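Local structure of poly-gamma-glutamate hydrolase (Bacillus phage phiNIT1, 3A9L) at residues Thr49-Ile52 / Tyr53-Glu57; Ser128-Ser132 / Lys133-Ala137. The protein probably hydrolyses the gamma-glutamyl linkages of bacterial poly-gamma-glutamate as a zinc-dependent peptidase of a Bacillus phage. All coordinates share one frame; numbering follows the deposited sequence.

Contact 1. Residues Thr49-Ile52 / Tyr53-Glu57; sequences TELI and YRVVE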
loop_
_atom_site.group_PDB
_atom_site.type_symbol
_atom_site.label_atom_id
_atom_site.label_comp_id
_atom_site.label_asym_id
_atom_site.label_seq_id
_atom_site.Cartn_x
_atom_site.Cartn_y
_atom_site.Cartn_z
ATOM N N THR A 49 -8.060 10.721 3.832
ATOM C CA THR A 49 -6.681 10.224 3.795
ATOM C C THR A 49 -5.949 10.479 5.097
ATOM O O THR A 49 -5.346 9.565 5.650
ATOM C CB THR A 49 -5.873 10.884 2.649
ATOM O OG1 THR A 49 -6.352 10.404 1.399
ATOM C CG2 THR A 49 -4.377 10.560 2.758
ATOM N N GLU A 50 -6.046 11.716 5.600
ATOM C CA GLU A 50 -5.215 12.172 6.741
ATOM C C GLU A 50 -5.748 11.581 8.034
ATOM O O GLU A 50 -4.983 11.214 8.927
ATOM C CB GLU A 50 -5.182 13.706 6.822
ATOM C CG GLU A 50 -4.450 14.393 5.618
ATOM C CD GLU A 50 -5.239 14.475 4.310
ATOM O OE1 GLU A 50 -6.484 14.521 4.317
ATOM O OE2 GLU A 50 -4.585 14.508 3.229
ATOM N N LEU A 51 -7.070 11.497 8.128
ATOM C CA LEU A 51 -7.663 10.879 9.300
ATOM C C LEU A 51 -7.350 9.404 9.319
ATOM O O LEU A 51 -7.099 8.869 10.369
ATOM C CB LEU A 51 -9.172 11.145 9.391
ATOM C CG LEU A 51 -9.927 10.389 10.493
ATOM C CD1 LEU A 51 -9.453 10.821 11.911
ATOM C CD2 LEU A 51 -11.417 10.522 10.326
ATOM N N ILE A 52 -7.374 8.739 8.166
ATOM C CA ILE A 52 -7.065 7.304 8.155
ATOM C C ILE A 52 -5.601 7.062 8.545
ATOM O O ILE A 52 -5.297 6.112 9.276
ATOM C CB ILE A 52 -7.420 6.655 6.831
ATOM C CG1 ILE A 52 -8.928 6.359 6.816
ATOM C CG2 ILE A 52 -6.588 5.386 6.604
ATOM C CD1 ILE A 52 -9.513 6.256 5.462
ATOM N N TYR A 53 -4.713 7.923 8.061
ATOM C CA TYR A 53 -3.277 7.825 8.395
ATOM C C TYR A 53 -3.045 7.842 9.894
ATOM O O TYR A 53 -2.307 7.006 10.424
ATOM C CB TYR A 53 -2.511 8.974 7.767
ATOM C CG TYR A 53 -2.052 8.702 6.363
ATOM C CD1 TYR A 53 -2.882 8.071 5.441
ATOM C CD2 TYR A 53 -0.798 9.084 5.959
ATOM C CE1 TYR A 53 -2.455 7.824 4.162
ATOM C CE2 TYR A 53 -0.360 8.849 4.680
ATOM C CZ TYR A 53 -1.190 8.214 3.788
ATOM O OH TYR A 53 -0.732 7.983 2.521
ATOM N N ARG A 54 -3.672 8.810 10.559
ATOM C CA ARG A 54 -3.568 9.017 11.992
ATOM C C ARG A 54 -4.212 7.850 12.769
ATOM O O ARG A 54 -3.655 7.376 13.774
ATOM C CB ARG A 54 -4.234 10.365 12.362
ATOM C CG ARG A 54 -4.054 10.855 13.832
ATOM C CD ARG A 54 -2.566 11.134 14.140
ATOM N NE ARG A 54 -2.366 11.423 15.552
ATOM C CZ ARG A 54 -1.223 11.221 16.197
ATOM N NH1 ARG A 54 -0.170 10.725 15.549
ATOM N NH2 ARG A 54 -1.133 11.514 17.489
ATOM N N VAL A 55 -5.393 7.397 12.327
ATOM C CA VAL A 55 -6.026 6.249 12.986
ATOM C C VAL A 55 -5.175 4.976 12.885
ATOM O O VAL A 55 -5.110 4.151 13.819
ATOM C CB VAL A 55 -7.477 5.970 12.468
ATOM C CG1 VAL A 55 -8.030 4.694 13.100
ATOM C CG2 VAL A 55 -8.391 7.117 12.852
ATOM N N VAL A 56 -4.554 4.801 11.735
ATOM C CA VAL A 56 -3.682 3.660 11.506
ATOM C C VAL A 56 -2.391 3.792 12.322
ATOM O O VAL A 56 -1.898 2.796 12.891
ATOM C CB VAL A 56 -3.422 3.494 9.989
ATOM C CG1 VAL A 56 -2.203 2.580 9.704
ATOM C CG2 VAL A 56 -4.670 2.929 9.341
ATOM N N GLU A 57 -1.843 5.007 12.363
ATOM C CA GLU A 57 -0.620 5.283 13.138
ATOM C C GLU A 57 -0.902 5.063 14.634
ATOM O O GLU A 57 -0.073 4.500 15.347
ATOM C CB GLU A 57 -0.104 6.689 12.861
ATOM C CG GLU A 57 0.622 6.844 11.535
ATOM C CD GLU A 57 0.406 8.229 10.920
ATOM O OE1 GLU A 57 0.187 9.189 11.706
ATOM O OE2 GLU A 57 0.409 8.342 9.660
#
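The phenol ring of Tyr53 lies beside Thr49, one turn back along the same helix, the two side chains pointing the same way. The Thr49 methyl stands over the ring's periphery, CG2 3.6 Å from Tyr53 CE1, while Ile52 C lies at the ring edge, near its plane. CG2 of Thr49 is anti to the backbone N, which turns it to Tyr53; OG1, beside the N (chi1 -70°), is left to bond Gln67 OE1 and Gly42 N. At the far end of the ring, Tyr53 OH is hydrogen-bonded to Glu26 OE1 of strand 23-29, which anchors the hydroxyl end.

Two aliphatic pairs follow at the same spacing. Leu51 CD1 meets Val55 CG2 at 4.0 Å, and Ile52 CG2 lies 4.1 Å from Val56 CG2. The backbone beneath these side chains keeps its i-to-i+4 bonds, Arg54 N to Glu50 O, Val55 N to Leu51 O and, at 2.9 Å, Val56 N to Ile52 O.

Helix 48-59 is the connection of a beta-alpha-beta unit between strands 34-42 and 62-68. Ile52 packs on Leu63 and Leu65 of one strand and Ser38 of the other, and Val55 and Val56 rest on Tyr36. Leu51 and Arg54 instead touch Phe192 and Ala196 of helix 190-209.

Contact 2. Residues Ser128-Ser132 / Lys133-Ala137; sequences SKLNS and KGIAA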
loop_
_atom_site.group_PDB
_atom_site.type_symbol
_atom_site.label_atom_id
_atom_site.label_comp_id
_atom_site.label_asym_id
_atom_site.label_seq_id
_atom_site.Cartn_x
_atom_site.Cartn_y
_atom_site.Cartn_z
ATOM N N SER A 128 -20.093 7.120 20.857
ATOM C CA SER A 128 -19.933 7.459 22.245
ATOM C C SER A 128 -18.568 8.073 22.555
ATOM O O SER A 128 -18.499 9.009 23.358
ATOM C CB SER A 128 -20.261 6.261 23.109
ATOM O OG SER A 128 -20.041 6.539 24.469
ATOM N N LYS A 129 -17.501 7.603 21.897
ATOM C CA LYS A 129 -16.167 8.226 22.071
ATOM C C LYS A 129 -16.087 9.613 21.456
ATOM O O LYS A 129 -15.549 10.552 22.069
ATOM C CB LYS A 129 -15.032 7.364 21.499
ATOM C CG LYS A 129 -14.736 6.018 22.184
ATOM C CD LYS A 129 -14.872 6.079 23.694
ATOM C CE LYS A 129 -14.083 4.972 24.391
ATOM N NZ LYS A 129 -14.438 5.016 25.818
ATOM N N LEU A 130 -16.642 9.780 20.264
ATOM C CA LEU A 130 -16.539 11.079 19.626
ATOM C C LEU A 130 -17.169 12.144 20.517
ATOM O O LEU A 130 -16.531 13.163 20.835
ATOM C CB LEU A 130 -17.139 11.079 18.212
ATOM C CG LEU A 130 -16.446 10.169 17.204
ATOM C CD1 LEU A 130 -17.326 10.107 15.994
ATOM C CD2 LEU A 130 -15.018 10.653 16.858
ATOM N N ASN A 131 -18.407 11.876 20.956
ATOM C CA ASN A 131 -19.089 12.761 21.889
ATOM C C ASN A 131 -18.250 13.119 23.096
ATOM O O ASN A 131 -18.279 14.250 23.564
ATOM C CB ASN A 131 -20.376 12.135 22.405
ATOM C CG ASN A 131 -21.412 11.924 21.328
ATOM O OD1 ASN A 131 -22.409 11.266 21.576
ATOM N ND2 ASN A 131 -21.187 12.468 20.132
ATOM N N SER A 132 -17.537 12.143 23.637
ATOM C CA SER A 132 -16.858 12.361 24.910
ATOM C C SER A 132 -15.629 13.219 24.685
ATOM O O SER A 132 -15.016 13.679 25.648
ATOM C CB SER A 132 -16.452 11.043 25.541
ATOM O OG SER A 132 -15.240 10.600 24.949
ATOM N N LYS A 133 -15.246 13.390 23.418
ATOM C CA LYS A 133 -14.215 14.360 23.032
ATOM C C LYS A 133 -14.882 15.653 22.563
ATOM O O LYS A 133 -14.231 16.538 21.999
ATOM C CB LYS A 133 -13.274 13.813 21.952
ATOM C CG LYS A 133 -12.597 12.464 22.270
ATOM C CD LYS A 133 -11.598 12.563 23.401
ATOM C CE LYS A 133 -10.276 11.981 22.959
ATOM N NZ LYS A 133 -9.570 11.241 24.044
ATOM N N GLY A 134 -16.186 15.758 22.793
ATOM C CA GLY A 134 -16.919 16.985 22.444
ATOM C C GLY A 134 -17.143 17.120 20.955
ATOM O O GLY A 134 -17.322 18.232 20.450
ATOM N N ILE A 135 -17.105 15.986 20.250
ATOM C CA ILE A 135 -17.249 15.953 18.800
ATOM C C ILE A 135 -18.624 15.416 18.472
ATOM O O ILE A 135 -19.006 14.338 18.932
ATOM C CB ILE A 135 -16.173 15.063 18.139
ATOM C CG1 ILE A 135 -14.799 15.726 18.286
ATOM C CG2 ILE A 135 -16.483 14.855 16.658
ATOM C CD1 ILE A 135 -13.680 14.726 18.503
ATOM N N ALA A 136 -19.353 16.209 17.698
ATOM C CA ALA A 136 -20.717 15.939 17.304
ATOM C C ALA A 136 -20.761 14.631 16.545
ATOM O O ALA A 136 -19.997 14.429 15.602
ATOM C CB ALA A 136 -21.234 17.077 16.449
ATOM N N ALA A 137 -21.625 13.731 16.987
ATOM C CA ALA A 137 -21.746 12.419 16.382
ATOM C C ALA A 137 -23.061 11.751 16.752
ATOM O O ALA A 137 -23.502 11.796 17.911
ATOM C CB ALA A 137 -20.546 11.546 16.765
#
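A Schellman motif ends helix 120-132, with Gly134 as its C-prime residue at positive phi (74°). Its two defining bonds cross the turn: Ile135 N to Leu130 O at 2.9 Å, and Gly134 N to Asn131 O at 2.7 Å. Leu130 O is gripped twice, since Lys133 N also donates to it at 2.9 Å; the two donors come from opposite faces of the carbonyl plane, neither on a lone pair.

The Asn131 carboxamide clasps the departing chain. CG sits beside the backbone N (chi1 -65°), which carries ND2 to two carbonyls: Ile135 O at 3.1 Å and Ala137 O at 3.3 Å. Both oxygens lie in the amide plane, and the bond to Ala137 O is nearly straight (171° at the hydrogen), so the pair fixes the amide's rotation and holds 135-137 where it runs back along the helix. Ser132 OG, between its own N and carbonyl carbon, turns back to bond Lys129 O, a turn earlier, at 2.9 Å.

Beneath the polar turn, Leu130 CB approaches Ile135 CB at 4.1 Å, and Leu130 CD1 touches Ala137 CB at 3.6 Å. Leu130 also packs on Ala198 of helix 190-209, to which Lys129 and Lys133 are tied by salt bridges with Glu205 and Glu201.

Apolar packing between the residue after C-prime and the residue whose carbonyl it binds, here Ile135 and Leu130, is the hydrophobic contact characteristic of Schellman caps; in this fold the cap leads the chain into the short strand 138-139, the outermost of the sheet within this chain.

How the contacts relate
Contacts 1 and 2 lie about 18 Å apart between centres and about 7 Å between nearest atoms, without touching. Helix 190-209 relates them: Phe192 and Ala196 meet the side chains of contact 1, while Glu197, Ala198, Glu201, Ala202 and Glu205 meet those of contact 2. Contact 1 lies nearer the metal: the Ile52 side chain is about 10 Å from the zinc ion and about 8 Å from the side chain of the zinc ligand His103, and the Thr49 side chain is about 9 Å from that of Glu45, another ligand. Contact 2, its centre about 17 Å from the chain's centre, lies away from that site, just before strand 138-139.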